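Local atomic coordinates of CSE1 (Thermus thermophilus, PDB entry 4AN8), a protein that serves as the CasA (Cse1) subunit of the Cascade ribonucleoprotein complex, which probably helps CRISPR adaptive immunity to recognise foreign DNA. Residues A[32-35]-A[36-40]; A[196-199]-A[200-203]; A[307-311]-A[312-316]; A[285-288]-A[289-293]. All blocks are in the same frame, centred on the assembly; numbering follows the deposited sequence. Where two conformers were deposited one is given.

How the contacts relate
Contacts 1 and 2 lie on one side of the chain's centre, contact 4 on the opposite side with contact 3 close by, so the four form two touching pairs. Contacts 1 to 3 are partly buried; contact 4 is a surface hairpin. Contact 1 is the whole of short helix 32-37 and its C-terminal exit, contact 2 the start of helix 199-206; Ala-39 and His-40 pack on Asn-198, Leu-199 and Leu-200. Both bury leucines against helix 50-67 and keep charged or amide groups toward the outside. Contact 3 relies on backbone and water bonds, contact 4 on backbone bonds and one aspartate; Ala-309 touches Arg-285, and Gly-315 touches Leu-286 and Leu-292.

Contact 1: residues A[32-35]-A[36-40]; sequences IGEA and LLRAH
Glu-34 and Arg-38, one helical turn apart, carry the charged part of this contact. The carboxylate of Glu-34 reaches its neighbour with CG anti to the backbone N (chi1 -176°) and the chain extended beyond it, which brings OE2 over one face of the guanidinium of Arg-38. OE2 lies 3.1 Å from NH2 of Arg-38 but well above the guanidinium plane, so the attraction is one of charge, without an N-H aimed at the oxygen. The two planes are 54° apart. NH2 of Arg-38 has a second acidic partner in Glu-41, so the guanidinium is shared between two carboxylates.

The backbone bonds are those of a closing alpha-helix, each from residue i+4 back to i: Leu-36 N to Ile-32 O, Leu-37 N to Gly-33 O at 2.9 Å, and Arg-38 N to Glu-34 O. Arg-38 is the first residue to leave helical angles, and a short 3-10 segment begins at Ala-39. The contact takes in the whole of short helix 32-37, which follows strand 26-30, and its C-terminal exit.

On the apolar side, CG2 of Ile-32 meets CD1 of Leu-36 at 4.2 Å. Both side chains press on Leu-60 of helix 50-67, while Leu-36 also reaches Leu-203 of helix 199-206. Leu-37 turns elsewhere, its CG 3.2 Å from Gly-33 O, and packs on Ile-91 and Arg-92 of helix 88-98.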
loop_
_atom_site.group_PDB
_atom_site.type_symbol
_atom_site.label_atom_id
_atom_site.label_comp_id
_atom_site.label_asym_id
_atom_site.label_seq_id
_atom_site.Cartn_x
_atom_site.Cartn_y
_atom_site.Cartn_z
ATOM N N ILE A 32 -13.754 12.462 -11.345
ATOM C CA ILE A 32 -13.842 11.033 -11.590
ATOM C C ILE A 32 -14.219 10.728 -13.036
ATOM O O ILE A 32 -13.664 9.813 -13.634
ATOM C CB ILE A 32 -14.850 10.386 -10.627
ATOM C CG1 ILE A 32 -14.297 10.405 -9.194
ATOM C CG2 ILE A 32 -15.198 8.955 -11.058
ATOM C CD1 ILE A 32 -15.341 10.085 -8.136
ATOM N N GLY A 33 -15.157 11.487 -13.609
ATOM C CA GLY A 33 -15.571 11.244 -14.979
ATOM C C GLY A 33 -14.420 11.268 -15.985
ATOM O O GLY A 33 -14.206 10.316 -16.738
ATOM N N GLU A 34 -13.675 12.361 -15.994
ATOM C CA GLU A 34 -12.533 12.503 -16.879
ATOM C C GLU A 34 -11.423 11.491 -16.577
ATOM O O GLU A 34 -10.778 10.976 -17.488
ATOM C CB GLU A 34 -11.973 13.920 -16.795
ATOM C CG GLU A 34 -10.831 14.172 -17.753
ATOM C CD GLU A 34 -10.393 15.625 -17.796
ATOM O OE1 GLU A 34 -11.043 16.486 -17.155
ATOM O OE2 GLU A 34 -9.388 15.912 -18.484
ATOM N N ALA A 35 -11.182 11.223 -15.301
ATOM C CA ALA A 35 -10.157 10.272 -14.929
ATOM C C ALA A 35 -10.434 8.916 -15.576
ATOM O O ALA A 35 -9.517 8.249 -16.013
ATOM C CB ALA A 35 -10.074 10.137 -13.408
ATOM N N LEU A 36 -11.701 8.522 -15.627
ATOM C CA LEU A 36 -12.099 7.227 -16.172
ATOM C C LEU A 36 -12.205 7.232 -17.700
ATOM O O LEU A 36 -11.555 6.446 -18.371
ATOM C CB LEU A 36 -13.436 6.787 -15.557
ATOM C CG LEU A 36 -13.397 6.434 -14.058
ATOM C CD1 LEU A 36 -14.672 5.679 -13.651
ATOM C CD2 LEU A 36 -12.142 5.603 -13.805
ATOM N N LEU A 37 -13.018 8.135 -18.236
ATOM C CA LEU A 37 -13.276 8.218 -19.667
ATOM C C LEU A 37 -12.037 8.599 -20.460
ATOM O O LEU A 37 -11.906 8.246 -21.611
ATOM C CB LEU A 37 -14.391 9.228 -19.933
ATOM C CG LEU A 37 -15.666 8.846 -19.192
ATOM C CD1 LEU A 37 -16.728 9.923 -19.327
ATOM C CD2 LEU A 37 -16.165 7.487 -19.691
ATOM N N ARG A 38 -11.114 9.308 -19.839
ATOM C CA ARG A 38 -9.884 9.687 -20.539
ATOM C C ARG A 38 -8.624 9.185 -19.831
ATOM O O ARG A 38 -7.588 9.835 -19.876
ATOM C CB ARG A 38 -9.835 11.198 -20.749
ATOM C CG ARG A 38 -10.870 11.685 -21.741
ATOM C CD ARG A 38 -10.881 13.196 -21.820
ATOM N NE ARG A 38 -9.566 13.757 -21.511
ATOM C CZ ARG A 38 -9.272 15.056 -21.525
ATOM N NH1 ARG A 38 -10.199 15.952 -21.854
ATOM N NH2 ARG A 38 -8.046 15.457 -21.210
ATOM N N ALA A 39 -8.715 8.008 -19.211
ATOM C CA ALA A 39 -7.592 7.449 -18.452
ATOM C C ALA A 39 -6.303 7.353 -19.265
ATOM O O ALA A 39 -5.214 7.618 -18.744
ATOM C CB ALA A 39 -7.955 6.095 -17.881
ATOM N N HIS A 40 -6.427 6.991 -20.539
ATOM C CA HIS A 40 -5.259 6.785 -21.394
ATOM C C HIS A 40 -4.400 8.042 -21.545
ATOM O O HIS A 40 -3.220 7.949 -21.841
ATOM C CB HIS A 40 -5.686 6.278 -22.776
ATOM C CG HIS A 40 -6.370 7.317 -23.609
ATOM N ND1 HIS A 40 -7.677 7.708 -23.391
ATOM C CD2 HIS A 40 -5.924 8.057 -24.652
ATOM C CE1 HIS A 40 -8.007 8.641 -24.269
ATOM N NE2 HIS A 40 -6.961 8.872 -25.042
#

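Contact 2: residues A[196-199]-A[200-203]; sequences GQNL and LETL
Across the start of helix 199-206 the backbone runs from Asn-198, the N-cap, into the first turn, with Thr-202 N donating to Asn-198 O at 3.1 Å and Leu-203 N to Leu-199 O at 2.9 Å. The cap itself is the side chain of Asn-198: in the N-cap bond OD1 accepts from Glu-201 N at 2.9 Å in a nearly straight approach to the C=O. With chi1 at 53°, CG sits between the backbone N and the carbonyl carbon, which turns OD1 toward the N-H of Glu-201.

Glu-201 returns a bond to the backbone N-H just before the cap. Its extended chain carries OE1 to within 2.6 Å of Gln-197 N, which meets the oxygen from above the carboxylate plane, 38° out of it. Thr-202 extends the grip, its OG1 accepting from Gly-196 N at 2.9 Å. On the buried side, Leu-199 CD1 lies 4.1 Å from CG of Leu-203, and Leu-203 continues onto Leu-61 and Leu-64 of helix 50-67.

Three side-chain oxygens thus take up backbone N-H groups before and within the first turn, and the carboxylate of Glu-201 near the helix's N-terminus would probably be stabilised as an anion.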
loop_
_atom_site.group_PDB
_atom_site.type_symbol
_atom_site.label_atom_id
_atom_site.label_comp_id
_atom_site.label_asym_id
_atom_site.label_seq_id
_atom_site.Cartn_x
_atom_site.Cartn_y
_atom_site.Cartn_z
ATOM N N GLY A 196 1.070 0.541 -14.940
ATOM C CA GLY A 196 1.417 0.491 -16.347
ATOM C C GLY A 196 1.986 1.815 -16.790
ATOM O O GLY A 196 2.501 2.570 -15.962
ATOM N N GLN A 197 1.857 2.132 -18.072
ATOM C CA GLN A 197 2.498 3.336 -18.611
ATOM C C GLN A 197 1.545 4.522 -18.672
ATOM O O GLN A 197 1.956 5.650 -18.908
ATOM C CB GLN A 197 3.118 3.071 -19.982
ATOM C CG GLN A 197 4.356 2.201 -19.920
ATOM C CD GLN A 197 5.425 2.634 -20.904
ATOM O OE1 GLN A 197 5.405 2.236 -22.071
ATOM N NE2 GLN A 197 6.362 3.461 -20.437
ATOM N N ASN A 198 0.259 4.253 -18.482
ATOM C CA ASN A 198 -0.699 5.325 -18.290
ATOM C C ASN A 198 -1.738 4.853 -17.299
ATOM O O ASN A 198 -1.731 3.695 -16.888
ATOM C CB ASN A 198 -1.336 5.766 -19.614
ATOM C CG ASN A 198 -1.933 4.614 -20.390
ATOM O OD1 ASN A 198 -2.748 3.855 -19.879
ATOM N ND2 ASN A 198 -1.528 4.479 -21.638
ATOM N N LEU A 199 -2.623 5.761 -16.924
ATOM C CA LEU A 199 -3.635 5.482 -15.931
ATOM C C LEU A 199 -4.586 4.392 -16.410
ATOM O O LEU A 199 -5.053 3.577 -15.606
ATOM C CB LEU A 199 -4.407 6.773 -15.588
ATOM C CG LEU A 199 -5.474 6.606 -14.484
ATOM C CD1 LEU A 199 -4.864 5.990 -13.181
ATOM C CD2 LEU A 199 -6.216 7.932 -14.197
ATOM N N LEU A 200 -4.901 4.370 -17.703
ATOM C CA LEU A 200 -5.740 3.286 -18.210
ATOM C C LEU A 200 -5.109 1.937 -17.922
ATOM O O LEU A 200 -5.773 1.038 -17.400
ATOM C CB LEU A 200 -5.999 3.403 -19.717
ATOM C CG LEU A 200 -6.726 2.204 -20.325
ATOM C CD1 LEU A 200 -8.133 2.180 -19.831
ATOM C CD2 LEU A 200 -6.704 2.308 -21.852
ATOM N N GLU A 201 -3.832 1.785 -18.245
ATOM C CA GLU A 201 -3.171 0.499 -18.035
ATOM C C GLU A 201 -3.185 0.133 -16.552
ATOM O O GLU A 201 -3.475 -1.016 -16.178
ATOM C CB GLU A 201 -1.737 0.511 -18.571
ATOM C CG GLU A 201 -1.669 0.682 -20.084
ATOM C CD GLU A 201 -0.242 0.673 -20.666
ATOM O OE1 GLU A 201 0.762 0.624 -19.922
ATOM O OE2 GLU A 201 -0.130 0.724 -21.902
ATOM N N THR A 202 -2.886 1.126 -15.716
ATOM C CA THR A 202 -2.813 0.889 -14.286
ATOM C C THR A 202 -4.167 0.405 -13.752
ATOM O O THR A 202 -4.235 -0.650 -13.126
ATOM C CB THR A 202 -2.295 2.120 -13.529
ATOM O OG1 THR A 202 -0.948 2.367 -13.941
ATOM C CG2 THR A 202 -2.327 1.875 -12.004
ATOM N N LEU A 203 -5.234 1.144 -14.026
ATOM C CA LEU A 203 -6.569 0.656 -13.674
ATOM C C LEU A 203 -6.821 -0.763 -14.197
ATOM O O LEU A 203 -7.276 -1.626 -13.452
ATOM C CB LEU A 203 -7.666 1.616 -14.164
ATOM C CG LEU A 203 -7.631 2.965 -13.443
ATOM C CD1 LEU A 203 -8.686 3.910 -13.960
ATOM C CD2 LEU A 203 -7.748 2.811 -11.899
#

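Contact 3: residues A[307-311]-A[312-316]; sequences FSAML and PRQGG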
loop_
_atom_site.group_PDB
_atom_site.type_symbol
_atom_site.label_atom_id
_atom_site.label_comp_id
_atom_site.label_asym_id
_atom_site.label_seq_id
_atom_site.Cartn_x
_atom_site.Cartn_y
_atom_site.Cartn_z
ATOM N N PHE A 307 8.712 -11.304 0.017
ATOM C CA PHE A 307 8.168 -11.688 -1.289
ATOM C C PHE A 307 8.048 -13.210 -1.556
ATOM O O PHE A 307 7.235 -13.614 -2.391
ATOM C CB PHE A 307 8.913 -11.033 -2.463
ATOM C CG PHE A 307 8.551 -9.582 -2.712
ATOM C CD1 PHE A 307 7.586 -8.931 -1.945
ATOM C CD2 PHE A 307 9.186 -8.868 -3.730
ATOM C CE1 PHE A 307 7.276 -7.613 -2.191
ATOM C CE2 PHE A 307 8.883 -7.561 -3.985
ATOM C CZ PHE A 307 7.921 -6.925 -3.229
ATOM N N SER A 308 8.847 -14.049 -0.897
ATOM C CA SER A 308 8.707 -15.499 -1.086
ATOM C C SER A 308 7.693 -16.083 -0.100
ATOM O O SER A 308 7.011 -17.054 -0.408
ATOM C CB SER A 308 10.055 -16.206 -0.928
ATOM O OG SER A 308 10.536 -16.049 0.396
ATOM N N ALA A 309 7.582 -15.469 1.071
ATOM C CA ALA A 309 6.633 -15.910 2.073
ATOM C C ALA A 309 5.168 -15.631 1.682
ATOM O O ALA A 309 4.263 -16.243 2.240
ATOM C CB ALA A 309 6.947 -15.292 3.432
ATOM N N MET A 310 4.932 -14.733 0.736
ATOM C CA MET A 310 3.557 -14.471 0.316
ATOM C C MET A 310 3.048 -15.545 -0.674
ATOM O O MET A 310 1.844 -15.693 -0.871
ATOM C CB MET A 310 3.434 -13.069 -0.287
ATOM C CG MET A 310 4.064 -12.948 -1.645
ATOM S SD MET A 310 4.187 -11.244 -2.205
ATOM C CE MET A 310 5.018 -11.430 -3.778
ATOM N N LEU A 311 3.986 -16.269 -1.285
ATOM C CA LEU A 311 3.713 -17.405 -2.182
ATOM C C LEU A 311 2.979 -18.583 -1.524
ATOM O O LEU A 311 3.275 -18.965 -0.378
ATOM C CB LEU A 311 5.029 -17.928 -2.746
ATOM C CG LEU A 311 5.670 -17.225 -3.940
ATOM C CD1 LEU A 311 5.298 -15.766 -4.019
ATOM C CD2 LEU A 311 7.171 -17.394 -3.875
ATOM N N PRO A 312 2.006 -19.159 -2.243
ATOM C CA PRO A 312 1.291 -20.348 -1.736
ATOM C C PRO A 312 2.249 -21.481 -1.332
ATOM O O PRO A 312 2.067 -22.089 -0.275
ATOM C CB PRO A 312 0.418 -20.773 -2.928
ATOM C CG PRO A 312 0.187 -19.496 -3.703
ATOM C CD PRO A 312 1.461 -18.672 -3.526
ATOM N N ARG A 313 3.251 -21.754 -2.163
ATOM C CA ARG A 313 4.234 -22.796 -1.862
ATOM C C ARG A 313 4.844 -22.622 -0.461
ATOM O O ARG A 313 5.407 -23.570 0.098
ATOM C CB ARG A 313 5.348 -22.821 -2.910
ATOM C CG ARG A 313 6.415 -21.763 -2.671
ATOM C CD ARG A 313 7.443 -21.752 -3.780
ATOM N NE ARG A 313 6.807 -21.930 -5.078
ATOM C CZ ARG A 313 7.017 -22.975 -5.867
ATOM N NH1 ARG A 313 7.867 -23.925 -5.495
ATOM N NH2 ARG A 313 6.389 -23.063 -7.033
ATOM N N GLN A 314 4.745 -21.419 0.101
ATOM C CA GLN A 314 5.287 -21.173 1.436
ATOM C C GLN A 314 4.180 -20.985 2.444
ATOM O O GLN A 314 4.419 -20.582 3.578
ATOM C CB GLN A 314 6.221 -19.970 1.440
ATOM C CG GLN A 314 7.528 -20.209 0.702
ATOM C CD GLN A 314 8.662 -19.380 1.285
ATOM O OE1 GLN A 314 8.437 -18.503 2.130
ATOM N NE2 GLN A 314 9.886 -19.652 0.842
ATOM N N GLY A 315 2.957 -21.282 2.034
ATOM C CA GLY A 315 1.827 -21.114 2.921
ATOM C C GLY A 315 1.194 -19.747 2.800
ATOM O O GLY A 315 0.238 -19.457 3.502
ATOM N N GLY A 316 1.716 -18.904 1.915
ATOM C CA GLY A 316 1.253 -17.520 1.856
ATOM C C GLY A 316 0.123 -17.275 0.864
ATOM O O GLY A 316 -0.391 -18.215 0.262
HETATM O O HOH W 1 12.827 -17.814 1.049
HETATM O O HOH W 2 4.103 -18.015 4.521
#
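Gln-314 lays its side chain along the turn at Ser-308 and Ala-309, its OE1 3.2 Å from CA of Ala-309 and its CG 3.4 Å from Ser-308 O. The close-packed part is backbone against backbone. Leu-311 O is the hub, accepting from Gly-316 N at 2.8 Å, a donor 45° above the carbonyl plane. With the bond from Gly-315 N to Pro-312 O, and Gly-315 in the positive-phi position, this makes a Schellman motif that closes the short 3-10 segment 312-313. Beside it, Gly-316 CA makes a C-H...O contact of 3.3 Å with Ala-309 O. A type I turn from Ser-308 to Leu-311 leads into the hub.

Two waters bridge the halves of the contact. One donates to both Ala-309 O (2.9 Å) and Gln-314 O (2.8 Å); another bonds to Ser-308 OG at 3.0 Å and is held only weakly by Gln-314 NE2. The solvent side, by contrast, is formed by Pro-312 and Arg-313, which are exposed.

The segment lies within the long connection between strand 292-294 and helix 320-333 and leans on helix 372-403, where Arg-313 forms a salt bridge with Glu-375 and Ser-308 touches Leu-382. Met-310 and Phe-307 touch Phe-192 of strand 191-195.

Contact 4: residues A[285-288]-A[289-293]; sequences RLDA and KGNLL
Asp-287 holds the turn from within: its OD1 accepts from Asn-291 N at 2.9 Å, met from above the carboxylate plane, and more weakly from Lys-289 N. A chi1 of 70° places CG between the backbone N and the carbonyl carbon, turning the carboxylate in over the loop as in an Asx turn. Its backbone closes the same loop, with Gly-290 N donating to Asp-287 O at 3.0 Å and Asp-287 N to Asn-291 O at 2.8 Å. This is a type I turn with a G1 beta bulge: the turn reverses the chain, and Gly-290, at positive phi, takes the bulge position.

Beyond the turn the strands pair antiparallel. Arg-285 and Leu-293 form the hydrogen-bonded pair, each N donating to the other's O at 2.8 Å. Leu-286 and Leu-292 form the non-hydrogen-bonded one, and their side chains cross on one face of the sheet with CD2 to CD2 at 3.4 Å, tighter than usual for two methyl groups.

On the other face, Arg-285, in one of its two conformers, forms a salt bridge with Asp-306 through NH1. This two-stranded hairpin, strands 284-286 and 292-294, stands at the surface against the loop that leads on to helix 320-333, where Arg-285 packs on Leu-295 and Arg-301 and Leu-292 on Lys-317.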
loop_
_atom_site.group_PDB
_atom_site.type_symbol
_atom_site.label_atom_id
_atom_site.label_comp_id
_atom_site.label_asym_id
_atom_site.label_seq_id
_atom_site.Cartn_x
_atom_site.Cartn_y
_atom_site.Cartn_z
ATOM N N ARG A 285 0.984 -14.031 4.586
ATOM C CA ARG A 285 2.111 -14.904 4.861
ATOM C C ARG A 285 1.804 -15.703 6.138
ATOM O O ARG A 285 0.914 -15.322 6.922
ATOM C CB ARG A 285 3.354 -14.030 5.046
ATOM C CG ARG A 285 4.598 -14.763 5.429
ATOM C CD ARG A 285 5.512 -13.931 6.330
ATOM N NE ARG A 285 6.599 -14.761 6.841
ATOM C CZ ARG A 285 7.889 -14.536 6.624
ATOM N NH1 ARG A 285 8.282 -13.476 5.926
ATOM N NH2 ARG A 285 8.791 -15.370 7.119
ATOM N N LEU A 286 2.529 -16.785 6.376
ATOM C CA LEU A 286 2.382 -17.507 7.645
ATOM C C LEU A 286 3.393 -16.998 8.670
ATOM O O LEU A 286 4.514 -16.657 8.313
ATOM C CB LEU A 286 2.585 -19.010 7.448
ATOM C CG LEU A 286 1.517 -19.737 6.615
ATOM C CD1 LEU A 286 1.781 -21.227 6.583
ATOM C CD2 LEU A 286 0.125 -19.443 7.161
ATOM N N ASP A 287 3.003 -16.935 9.939
ATOM C CA ASP A 287 3.992 -16.696 10.988
ATOM C C ASP A 287 4.611 -18.036 11.397
ATOM O O ASP A 287 4.303 -19.078 10.805
ATOM C CB ASP A 287 3.392 -15.971 12.200
ATOM C CG ASP A 287 2.437 -16.841 12.993
ATOM O OD1 ASP A 287 2.416 -18.070 12.761
ATOM O OD2 ASP A 287 1.712 -16.295 13.855
ATOM N N ALA A 288 5.477 -18.014 12.406
ATOM C CA ALA A 288 6.134 -19.237 12.841
ATOM C C ALA A 288 5.140 -20.283 13.361
ATOM O O ALA A 288 5.418 -21.476 13.304
ATOM C CB ALA A 288 7.215 -18.939 13.870
ATOM N N LYS A 289 3.978 -19.856 13.848
ATOM C CA LYS A 289 3.016 -20.814 14.276
ATOM C C LYS A 289 1.971 -21.212 13.230
ATOM O O LYS A 289 0.992 -21.836 13.555
ATOM C CB LYS A 289 2.306 -20.321 15.518
ATOM C CG LYS A 289 1.323 -21.326 16.063
ATOM C CD LYS A 289 0.663 -20.855 17.311
ATOM C CE LYS A 289 -0.343 -21.874 17.829
ATOM N NZ LYS A 289 -0.974 -21.383 19.056
ATOM N N GLY A 290 2.170 -20.838 11.969
ATOM C CA GLY A 290 1.161 -21.124 10.962
ATOM C C GLY A 290 -0.121 -20.302 11.068
ATOM O O GLY A 290 -1.188 -20.726 10.614
ATOM N N ASN A 291 -0.038 -19.119 11.668
ATOM C CA ASN A 291 -1.136 -18.154 11.570
ATOM C C ASN A 291 -0.953 -17.278 10.332
ATOM O O ASN A 291 0.171 -16.891 10.023
ATOM C CB ASN A 291 -1.191 -17.269 12.815
ATOM C CG ASN A 291 -1.602 -18.032 14.054
ATOM O OD1 ASN A 291 -0.816 -18.177 14.992
ATOM N ND2 ASN A 291 -2.837 -18.528 14.064
ATOM N N LEU A 292 -2.041 -16.980 9.622
ATOM C CA LEU A 292 -1.981 -16.057 8.481
ATOM C C LEU A 292 -1.939 -14.595 8.915
ATOM O O LEU A 292 -2.787 -14.127 9.673
ATOM C CB LEU A 292 -3.140 -16.276 7.503
ATOM C CG LEU A 292 -2.987 -17.466 6.550
ATOM C CD1 LEU A 292 -4.301 -17.759 5.848
ATOM C CD2 LEU A 292 -1.889 -17.219 5.544
ATOM N N LEU A 293 -0.933 -13.881 8.426
ATOM C CA LEU A 293 -0.784 -12.459 8.711
ATOM C C LEU A 293 -0.700 -11.714 7.388
ATOM O O LEU A 293 -0.145 -12.226 6.423
ATOM C CB LEU A 293 0.499 -12.215 9.506
ATOM C CG LEU A 293 0.494 -12.400 11.023
ATOM C CD1 LEU A 293 -0.220 -13.663 11.444
ATOM C CD2 LEU A 293 1.920 -12.425 11.516
#